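PDB 6ZTU: cyclodipeptide synthase, BtCDPS from Bacillus thermoamylovorans, which probably transfers aminoacyl groups to build cyclic dipeptides, as in other cyclodipeptide synthases, which take the activated amino acids from aminoacyl-tRNAs. Local coordinates for residues A[44-49]-A[97-102]. Numbering follows the deposited sequence.
Sequences YIHQLI and SEEALR
Two helices of the Rossmann-like (HUP-type) cyclodipeptide synthase fold pack here: H46 and I49 of helix 42-55, the crossover helix linking the parallel strands 28-32 and 58-63, meet E99, A100 and L101 near the C-terminal end of the long helix 79-103. The two segment axes come within 8.9 Å and run in the same general sense, crossing at -37°. A100 permits the close approach: its CA is 5.3 Å from that of H46, and its CB sits over one face of the imidazole, 3.4 Å from H46 ND1 and displaced toward the rim, a CH-pi contact. At the ring edge H46 NE2 donates in plane to E99 OE1 (3.0 Å, N-H...O 163°), using the anti lone pair of that oxygen; ring and carboxylate planes lie 50° apart. The E99 side chain, extended beyond CG, crosses that of H46 at about a right angle, and E99 OE1 is also held by Q42, while K103 bonds to H46 ND1. One turn after I45, I49 CG2 touches A100 CB and, at 3.7 Å, L101 CD2, whereas I49 CD1 reaches S97 O (3.6 Å). I45 CG2 packs against S97 OG, a hydroxyl engaged by H93 O. An alanine in place of H46 would probably leave E99 OE1 to Q42, K103 NZ without its ring nitrogen, and the A100 methyl without its imidazole cover. Bonded at both nitrogens, the imidazole is probably held against turning; NE2 donating to E99 and ND1 meeting K103 NZ are consistent with a neutral, NE2-protonated ring.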
loop_
_atom_site.group_PDB
_atom_site.type_symbol
_atom_site.label_atom_id
_atom_site.label_comp_id
_atom_site.label_asym_id
_atom_site.label_seq_id
_atom_site.Cartn_x
_atom_site.Cartn_y
_atom_site.Cartn_z
ATOM N N TYR A 44 -10.606 -9.944 7.997
ATOM C CA TYR A 44 -10.436 -8.520 7.715
ATOM C C TYR A 44 -10.401 -8.255 6.215
ATOM O O TYR A 44 -10.996 -7.281 5.734
ATOM C CB TYR A 44 -9.162 -7.999 8.373
ATOM C CG TYR A 44 -8.942 -6.508 8.202
ATOM C CD1 TYR A 44 -9.767 -5.589 8.835
ATOM C CD2 TYR A 44 -7.914 -6.023 7.402
ATOM C CE1 TYR A 44 -9.574 -4.225 8.686
ATOM C CE2 TYR A 44 -7.704 -4.649 7.252
ATOM C CZ TYR A 44 -8.542 -3.758 7.896
ATOM O OH TYR A 44 -8.361 -2.396 7.751
ATOM N N ILE A 45 -9.705 -9.105 5.461
ATOM C CA ILE A 45 -9.679 -8.939 4.009
ATOM C C ILE A 45 -11.096 -9.032 3.443
ATOM O O ILE A 45 -11.493 -8.237 2.579
ATOM C CB ILE A 45 -8.713 -9.966 3.381
ATOM C CG1 ILE A 45 -7.261 -9.528 3.621
ATOM C CG2 ILE A 45 -8.990 -10.140 1.894
ATOM C CD1 ILE A 45 -6.213 -10.597 3.311
ATOM N N HIS A 46 -11.902 -9.964 3.961
ATOM C CA HIS A 46 -13.297 -10.032 3.538
ATOM C C HIS A 46 -14.052 -8.756 3.893
ATOM O O HIS A 46 -14.843 -8.248 3.090
ATOM C CB HIS A 46 -13.974 -11.257 4.154
ATOM C CG HIS A 46 -13.806 -12.503 3.338
ATOM N ND1 HIS A 46 -14.787 -12.978 2.490
ATOM C CD2 HIS A 46 -12.762 -13.359 3.223
ATOM C CE1 HIS A 46 -14.356 -14.078 1.896
ATOM N NE2 HIS A 46 -13.130 -14.330 2.322
ATOM N N GLN A 47 -13.813 -8.212 5.089
ATOM C CA GLN A 47 -14.483 -6.975 5.469
ATOM C C GLN A 47 -14.113 -5.844 4.521
ATOM O O GLN A 47 -14.980 -5.087 4.079
ATOM C CB GLN A 47 -14.122 -6.609 6.905
ATOM C CG GLN A 47 -14.751 -7.501 7.954
ATOM C CD GLN A 47 -14.725 -6.841 9.314
ATOM O OE1 GLN A 47 -13.684 -6.361 9.753
ATOM N NE2 GLN A 47 -15.872 -6.799 9.983
ATOM N N LEU A 48 -12.821 -5.720 4.192
ATOM C CA LEU A 48 -12.383 -4.669 3.274
ATOM C C LEU A 48 -13.103 -4.776 1.938
ATOM O O LEU A 48 -13.600 -3.780 1.399
ATOM C CB LEU A 48 -10.873 -4.745 3.051
ATOM C CG LEU A 48 -9.918 -4.406 4.191
ATOM C CD1 LEU A 48 -8.499 -4.710 3.745
ATOM C CD2 LEU A 48 -10.064 -2.935 4.566
ATOM N N ILE A 49 -13.177 -5.987 1.399
ATOM C CA ILE A 49 -13.720 -6.184 0.064
ATOM C C ILE A 49 -15.242 -6.117 0.083
ATOM O O ILE A 49 -15.854 -5.563 -0.832
ATOM C CB ILE A 49 -13.192 -7.509 -0.514
ATOM C CG1 ILE A 49 -11.692 -7.378 -0.821
ATOM C CG2 ILE A 49 -13.949 -7.897 -1.771
ATOM C CD1 ILE A 49 -10.994 -8.694 -1.072
ATOM N N SER A 97 -8.434 -12.771 -0.923
ATOM C CA SER A 97 -8.994 -11.696 -1.733
ATOM C C SER A 97 -9.873 -12.248 -2.849
ATOM O O SER A 97 -10.960 -11.724 -3.104
ATOM C CB SER A 97 -7.869 -10.832 -2.309
ATOM O OG SER A 97 -7.103 -10.262 -1.258
ATOM N N GLU A 98 -9.407 -13.295 -3.533
ATOM C CA GLU A 98 -10.206 -13.887 -4.602
ATOM C C GLU A 98 -11.549 -14.380 -4.072
ATOM O O GLU A 98 -12.591 -14.129 -4.689
ATOM C CB GLU A 98 -9.424 -15.021 -5.260
ATOM C CG GLU A 98 -10.050 -15.554 -6.533
ATOM C CD GLU A 98 -11.048 -16.663 -6.270
ATOM O OE1 GLU A 98 -10.939 -17.328 -5.214
ATOM O OE2 GLU A 98 -11.946 -16.863 -7.119
ATOM N N GLU A 99 -11.541 -15.065 -2.919
ATOM C CA GLU A 99 -12.778 -15.514 -2.273
ATOM C C GLU A 99 -13.793 -14.390 -2.156
ATOM O O GLU A 99 -14.937 -14.510 -2.607
ATOM C CB GLU A 99 -12.487 -16.049 -0.872
ATOM C CG GLU A 99 -11.857 -17.405 -0.785
ATOM C CD GLU A 99 -11.538 -17.767 0.654
ATOM O OE1 GLU A 99 -11.918 -16.981 1.560
ATOM O OE2 GLU A 99 -10.904 -18.823 0.877
ATOM N N ALA A 100 -13.386 -13.285 -1.523
ATOM C CA ALA A 100 -14.324 -12.217 -1.207
ATOM C C ALA A 100 -14.778 -11.486 -2.462
ATOM O O ALA A 100 -15.945 -11.088 -2.572
ATOM C CB ALA A 100 -13.682 -11.250 -0.209
ATOM N N LEU A 101 -13.872 -11.286 -3.419
ATOM C CA LEU A 101 -14.279 -10.678 -4.678
ATOM C C LEU A 101 -15.307 -11.554 -5.385
ATOM O O LEU A 101 -16.366 -11.072 -5.806
ATOM C CB LEU A 101 -13.057 -10.440 -5.560
ATOM C CG LEU A 101 -12.176 -9.275 -5.091
ATOM C CD1 LEU A 101 -10.820 -9.314 -5.799
ATOM C CD2 LEU A 101 -12.874 -7.938 -5.308
ATOM N N ARG A 102 -15.023 -12.854 -5.482
ATOM C CA ARG A 102 -15.962 -13.771 -6.121
ATOM C C ARG A 102 -17.300 -13.783 -5.392
ATOM O O ARG A 102 -18.360 -13.735 -6.025
ATOM C CB ARG A 102 -15.357 -15.175 -6.176
ATOM C CG ARG A 102 -16.311 -16.236 -6.703
ATOM C CD ARG A 102 -15.557 -17.478 -7.162
ATOM N NE ARG A 102 -14.415 -17.790 -6.305
ATOM C CZ ARG A 102 -14.496 -18.453 -5.153
ATOM N NH1 ARG A 102 -15.671 -18.877 -4.706
ATOM N NH2 ARG A 102 -13.399 -18.689 -4.440
#